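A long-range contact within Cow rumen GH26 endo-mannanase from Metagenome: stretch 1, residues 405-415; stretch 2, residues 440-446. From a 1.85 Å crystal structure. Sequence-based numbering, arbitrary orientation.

Stretch 1 405-415: DAETPIFYTLL
Stretch 2 440-446: IEHAAWL

Stretch 1 enters as a turn, with Asp 405 extended (phi/psi -59/135°), Ala 406 at -78/-13°, and Glu 407, at the N-cap position, left-handed at 49/43°. A regular helix then runs from Thr 408 through Leu 415 and beyond. Stretch 2 begins in the last turn of another helix, which closes in a Schellman motif with His 442 at positive phi (56/39°). Ala 443 (-78/90°), Ala 444 (-85/38°) and Trp 445 (-47/128°) follow as loop. The stretch 1 helix and stretch 2 run in broadly the same direction. The backbones come nearest where Thr 408 CA lies 5.0 Å from Ala 443 CA. Nearby, Ala 406 CB packs 3.8 Å from Ala 443 CB, and Thr 408 OG1 lies 3.6 Å from that same Ala 443 CB; the short alanine side chains fit this close approach.

Trp 445 (chi1 -55°, m; chi2 101°) is buried, as are Phe 411, Leu 414, Ala 443 and Ala 444. Its NE1 donates to Ala 406 O at 2.9 Å and 164°, satisfying the indole's one polar group. Phe 411, t at chi1, places CB over one indole face, 4.0 Å from the six-membered ring centroid, and turns its ring edge toward that face (centroid to five-membered ring 5.2 Å, planes at 69°). Phe 411 CZ also meets Ala 444 CB at 3.6 Å. At the indole edge, Ile 410 CG2 lies 3.8 Å from Trp 445 CH2, and Leu 414 CD1 4.3 Å from Trp 445 CZ3. Such apolar side chains suit this surface, having no polar group to satisfy.

Further polar contacts lie beside this packing. Thr 408 (m) donates from OG1 to Glu 441 OE1 at 2.6 Å; the m, t rotamer of Glu 441 extends its carboxylate there. Water 1 links Glu 441 OE1 (2.7 Å) to Thr 408 N (3.1 Å), and water 2 links Glu 441 OE2 to Ala 406 N, both 2.9 Å. Tyr 412 (m), long enough to reach across, makes a weak hydrogen bond from OH to His 442 O at 2.9 Å.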

ATOM      1  N   ASP A 405      -0.652  12.332  -7.105  1.00 18.53           N
ATOM      2  CA  ASP A 405       0.536  11.990  -6.322  1.00 21.55           C
ATOM      3  C   ASP A 405       0.846  10.496  -6.392  1.00 19.71           C
ATOM      4  O   ASP A 405      -0.047   9.661  -6.258  1.00 17.77           O
ATOM      5  CB  ASP A 405       0.343  12.419  -4.861  1.00 25.78           C
ATOM      6  CG  ASP A 405       1.650  12.537  -4.094  1.00 30.88           C
ATOM      7  OD1 ASP A 405       2.568  11.720  -4.314  1.00 30.65           O
ATOM      8  OD2 ASP A 405       1.752  13.457  -3.253  1.00 35.28           O
ATOM      9  N   ALA A 406       2.116  10.163  -6.599  1.00 19.17           N
ATOM     10  CA  ALA A 406       2.527   8.764  -6.689  1.00 15.65           C
ATOM     11  C   ALA A 406       2.615   8.110  -5.309  1.00 16.70           C
ATOM     12  O   ALA A 406       2.709   6.886  -5.204  1.00 17.35           O
ATOM     13  CB  ALA A 406       3.861   8.651  -7.412  1.00 16.11           C
ATOM     14  N   GLU A 407       2.578   8.937  -4.265  1.00 16.32           N
ATOM     15  CA  GLU A 407       2.720   8.489  -2.875  1.00 16.96           C
ATOM     16  C   GLU A 407       3.926   7.566  -2.710  1.00 16.47           C
ATOM     17  O   GLU A 407       3.856   6.541  -2.037  1.00 16.62           O
ATOM     18  CB  GLU A 407       1.443   7.792  -2.392  1.00 16.47           C
ATOM     19  CG  GLU A 407       0.196   8.680  -2.374  1.00 18.10           C
ATOM     20  CD  GLU A 407       0.188   9.700  -1.237  1.00 19.80           C
ATOM     21  OE1 GLU A 407       1.186   9.794  -0.489  1.00 20.03           O
ATOM     22  OE2 GLU A 407      -0.829  10.411  -1.090  1.00 19.85           O
ATOM     23  N   THR A 408       5.028   7.953  -3.343  1.00 17.43           N
ATOM     24  CA  THR A 408       6.267   7.182  -3.328  1.00 17.44           C
ATOM     25  C   THR A 408       6.783   6.840  -1.919  1.00 19.03           C
ATOM     26  O   THR A 408       7.211   5.705  -1.695  1.00 20.19           O
ATOM     27  CB  THR A 408       7.367   7.930  -4.119  1.00 19.01           C
ATOM     28  OG1 THR A 408       6.867   8.242  -5.426  1.00 19.05           O
ATOM     29  CG2 THR A 408       8.625   7.084  -4.245  1.00 17.99           C
ATOM     30  N   PRO A 409       6.745   7.798  -0.964  1.00 18.95           N
ATOM     31  CA  PRO A 409       7.153   7.422   0.398  1.00 19.87           C
ATOM     32  C   PRO A 409       6.349   6.262   0.995  1.00 19.70           C
ATOM     33  O   PRO A 409       6.919   5.441   1.715  1.00 17.57           O
ATOM     34  CB  PRO A 409       6.912   8.705   1.200  1.00 20.23           C
ATOM     35  CG  PRO A 409       7.076   9.790   0.210  1.00 20.19           C
ATOM     36  CD  PRO A 409       6.504   9.253  -1.068  1.00 20.04           C
ATOM     37  N   ILE A 410       5.051   6.199   0.706  1.00 18.72           N
ATOM     38  CA  ILE A 410       4.223   5.098   1.194  1.00 18.17           C
ATOM     39  C   ILE A 410       4.684   3.779   0.584  1.00 18.10           C
ATOM     40  O   ILE A 410       4.779   2.762   1.275  1.00 18.49           O
ATOM     41  CB  ILE A 410       2.728   5.315   0.875  1.00 18.55           C
ATOM     42  CG1 ILE A 410       2.201   6.552   1.604  1.00 19.87           C
ATOM     43  CG2 ILE A 410       1.910   4.084   1.257  1.00 17.48           C
ATOM     44  CD1 ILE A 410       0.717   6.805   1.389  1.00 19.63           C
ATOM     45  N   PHE A 411       4.983   3.803  -0.710  1.00 17.17           N
ATOM     46  CA  PHE A 411       5.445   2.603  -1.393  1.00 15.84           C
ATOM     47  C   PHE A 411       6.709   2.045  -0.739  1.00 17.24           C
ATOM     48  O   PHE A 411       6.785   0.856  -0.436  1.00 17.36           O
ATOM     49  CB  PHE A 411       5.703   2.879  -2.874  1.00 15.83           C
ATOM     50  CG  PHE A 411       6.276   1.704  -3.611  1.00 15.98           C
ATOM     51  CD1 PHE A 411       5.455   0.668  -4.032  1.00 15.80           C
ATOM     52  CD2 PHE A 411       7.636   1.625  -3.871  1.00 21.37           C
ATOM     53  CE1 PHE A 411       5.982  -0.422  -4.701  1.00 16.21           C
ATOM     54  CE2 PHE A 411       8.168   0.538  -4.541  1.00 20.99           C
ATOM     55  CZ  PHE A 411       7.340  -0.485  -4.957  1.00 16.53           C
ATOM     56  N   TYR A 412       7.694   2.903  -0.506  1.00 18.67           N
ATOM     57  CA  TYR A 412       8.971   2.426   0.013  1.00 20.14           C
ATOM     58  C   TYR A 412       8.928   2.135   1.512  1.00 20.09           C
ATOM     59  O   TYR A 412       9.723   1.339   2.012  1.00 20.83           O
ATOM     60  CB  TYR A 412      10.081   3.422  -0.325  1.00 21.47           C
ATOM     61  CG  TYR A 412      10.498   3.297  -1.770  1.00 21.90           C
ATOM     62  CD1 TYR A 412      11.291   2.237  -2.187  1.00 23.24           C
ATOM     63  CD2 TYR A 412      10.065   4.207  -2.725  1.00 20.79           C
ATOM     64  CE1 TYR A 412      11.661   2.095  -3.509  1.00 23.96           C
ATOM     65  CE2 TYR A 412      10.434   4.074  -4.052  1.00 21.76           C
ATOM     66  CZ  TYR A 412      11.233   3.015  -4.437  1.00 23.44           C
ATOM     67  OH  TYR A 412      11.604   2.871  -5.754  1.00 24.59           O
ATOM     68  N   THR A 413       7.994   2.757   2.223  1.00 18.99           N
ATOM     69  CA  THR A 413       7.763   2.407   3.621  1.00 19.75           C
ATOM     70  C   THR A 413       7.241   0.972   3.709  1.00 19.16           C
ATOM     71  O   THR A 413       7.730   0.165   4.506  1.00 18.74           O
ATOM     72  CB  THR A 413       6.765   3.368   4.296  1.00 20.73           C
ATOM     73  OG1 THR A 413       7.331   4.682   4.350  1.00 21.84           O
ATOM     74  CG2 THR A 413       6.440   2.906   5.713  1.00 20.47           C
ATOM     75  N   LEU A 414       6.254   0.660   2.873  1.00 17.66           N
ATOM     76  CA  LEU A 414       5.703  -0.688   2.801  1.00 17.50           C
ATOM     77  C   LEU A 414       6.746  -1.688   2.309  1.00 18.30           C
ATOM     78  O   LEU A 414       6.790  -2.823   2.775  1.00 18.65           O
ATOM     79  CB  LEU A 414       4.471  -0.715   1.891  1.00 16.86           C
ATOM     80  CG  LEU A 414       3.250   0.052   2.400  1.00 17.13           C
ATOM     81  CD1 LEU A 414       2.129   0.046   1.373  1.00 16.44           C
ATOM     82  CD2 LEU A 414       2.772  -0.536   3.714  1.00 15.79           C
ATOM     83  N   LEU A 415       7.585  -1.262   1.368  1.00 18.08           N
ATOM     84  CA  LEU A 415       8.621  -2.135   0.819  1.00 19.03           C
ATOM     85  C   LEU A 415       9.608  -2.549   1.897  1.00 19.72           C
ATOM     86  O   LEU A 415       9.967  -3.720   2.013  1.00 19.55           O
ATOM     87  CB  LEU A 415       9.350  -1.446  -0.340  1.00 19.88           C
ATOM     88  CG  LEU A 415      10.431  -2.247  -1.075  1.00 20.56           C
ATOM     89  CD1 LEU A 415      10.412  -1.921  -2.556  1.00 20.55           C
ATOM     90  CD2 LEU A 415      11.813  -1.968  -0.493  1.00 21.20           C
ATOM     91  N   ILE A 440       8.857   8.708 -13.067  1.00 19.67           N
ATOM     92  CA  ILE A 440       9.951   9.550 -12.598  1.00 22.83           C
ATOM     93  C   ILE A 440      10.382   9.185 -11.178  1.00 20.31           C
ATOM     94  O   ILE A 440      11.572   9.131 -10.879  1.00 21.10           O
ATOM     95  CB  ILE A 440       9.560  11.043 -12.649  1.00 24.23           C
ATOM     96  CG1 ILE A 440       9.334  11.478 -14.100  1.00 24.72           C
ATOM     97  CG2 ILE A 440      10.632  11.907 -11.997  1.00 25.55           C
ATOM     98  CD1 ILE A 440       8.726  12.856 -14.242  1.00 26.05           C
ATOM     99  N   GLU A 441       9.415   8.913 -10.309  1.00 21.29           N
ATOM    100  CA  GLU A 441       9.723   8.686  -8.901  1.00 20.90           C
ATOM    101  C   GLU A 441       9.950   7.212  -8.578  1.00 20.20           C
ATOM    102  O   GLU A 441      10.257   6.863  -7.437  1.00 19.09           O
ATOM    103  CB  GLU A 441       8.609   9.258  -8.023  1.00 18.65           C
ATOM    104  CG  GLU A 441       8.409  10.754  -8.210  1.00 20.25           C
ATOM    105  CD  GLU A 441       7.388  11.339  -7.255  1.00 20.59           C
ATOM    106  OE1 GLU A 441       7.111  10.711  -6.212  1.00 20.57           O
ATOM    107  OE2 GLU A 441       6.861  12.432  -7.551  1.00 20.85           O
ATOM    108  N   HIS A 442       9.808   6.361  -9.591  1.00 20.02           N
ATOM    109  CA  HIS A 442       9.983   4.916  -9.439  1.00 18.87           C
ATOM    110  C   HIS A 442       9.067   4.344  -8.360  1.00 18.96           C
ATOM    111  O   HIS A 442       9.468   3.470  -7.592  1.00 18.09           O
ATOM    112  CB  HIS A 442      11.443   4.579  -9.122  1.00 19.82           C
ATOM    113  CG  HIS A 442      12.385   4.871 -10.246  1.00 22.43           C
ATOM    114  ND1 HIS A 442      13.102   3.886 -10.893  1.00 22.49           N
ATOM    115  CD2 HIS A 442      12.723   6.036 -10.848  1.00 23.51           C
ATOM    116  CE1 HIS A 442      13.843   4.432 -11.838  1.00 23.69           C
ATOM    117  NE2 HIS A 442      13.633   5.737 -11.831  1.00 24.28           N
ATOM    118  N   ALA A 443       7.842   4.855  -8.304  1.00 18.41           N
ATOM    119  CA  ALA A 443       6.823   4.302  -7.423  1.00 17.91           C
ATOM    120  C   ALA A 443       6.268   3.039  -8.069  1.00 18.23           C
ATOM    121  O   ALA A 443       5.298   3.090  -8.824  1.00 18.37           O
ATOM    122  CB  ALA A 443       5.719   5.318  -7.169  1.00 16.17           C
ATOM    123  N   ALA A 444       6.898   1.907  -7.765  1.00 18.12           N
ATOM    124  CA  ALA A 444       6.698   0.680  -8.530  1.00 17.77           C
ATOM    125  C   ALA A 444       5.494  -0.150  -8.090  1.00 17.44           C
ATOM    126  O   ALA A 444       5.568  -1.381  -8.086  1.00 17.54           O
ATOM    127  CB  ALA A 444       7.961  -0.176  -8.464  1.00 17.24           C
ATOM    128  N   TRP A 445       4.395   0.516  -7.733  1.00 16.53           N
ATOM    129  CA  TRP A 445       3.138  -0.171  -7.436  1.00 16.16           C
ATOM    130  C   TRP A 445       2.836  -1.200  -8.520  1.00 15.74           C
ATOM    131  O   TRP A 445       2.857  -0.871  -9.706  1.00 16.90           O
ATOM    132  CB  TRP A 445       1.969   0.815  -7.340  1.00 15.94           C
ATOM    133  CG  TRP A 445       2.143   1.939  -6.358  1.00 15.64           C
ATOM    134  CD1 TRP A 445       2.495   3.226  -6.644  1.00 15.74           C
ATOM    135  CD2 TRP A 445       1.943   1.883  -4.940  1.00 15.16           C
ATOM    136  NE1 TRP A 445       2.535   3.974  -5.490  1.00 15.41           N
ATOM    137  CE2 TRP A 445       2.200   3.172  -4.429  1.00 15.31           C
ATOM    138  CE3 TRP A 445       1.576   0.868  -4.050  1.00 14.21           C
ATOM    139  CZ2 TRP A 445       2.104   3.472  -3.071  1.00 14.56           C
ATOM    140  CZ3 TRP A 445       1.479   1.167  -2.703  1.00 15.23           C
ATOM    141  CH2 TRP A 445       1.743   2.458  -2.226  1.00 15.60           C
ATOM    142  N   LEU A 446       2.569  -2.438  -8.114  1.00 15.54           N
ATOM    143  CA  LEU A 446       2.346  -3.530  -9.065  1.00 15.86           C
ATOM    144  C   LEU A 446       1.126  -3.296  -9.948  1.00 15.05           C
ATOM    145  O   LEU A 446       1.171  -3.537 -11.155  1.00 15.87           O
ATOM    146  CB  LEU A 446       2.191  -4.862  -8.326  1.00 15.29           C
ATOM    147  CG  LEU A 446       1.780  -6.059  -9.189  1.00 16.60           C
ATOM    148  CD1 LEU A 446       2.812  -6.324 -10.284  1.00 16.29           C
ATOM    149  CD2 LEU A 446       1.573  -7.296  -8.327  1.00 16.31           C
TER
HETATM  150  O   HOH W   1       5.300  10.880  -4.246  1.00 18.46           O
HETATM  151  O   HOH W   2       4.018  12.265  -7.143  1.00 18.49           O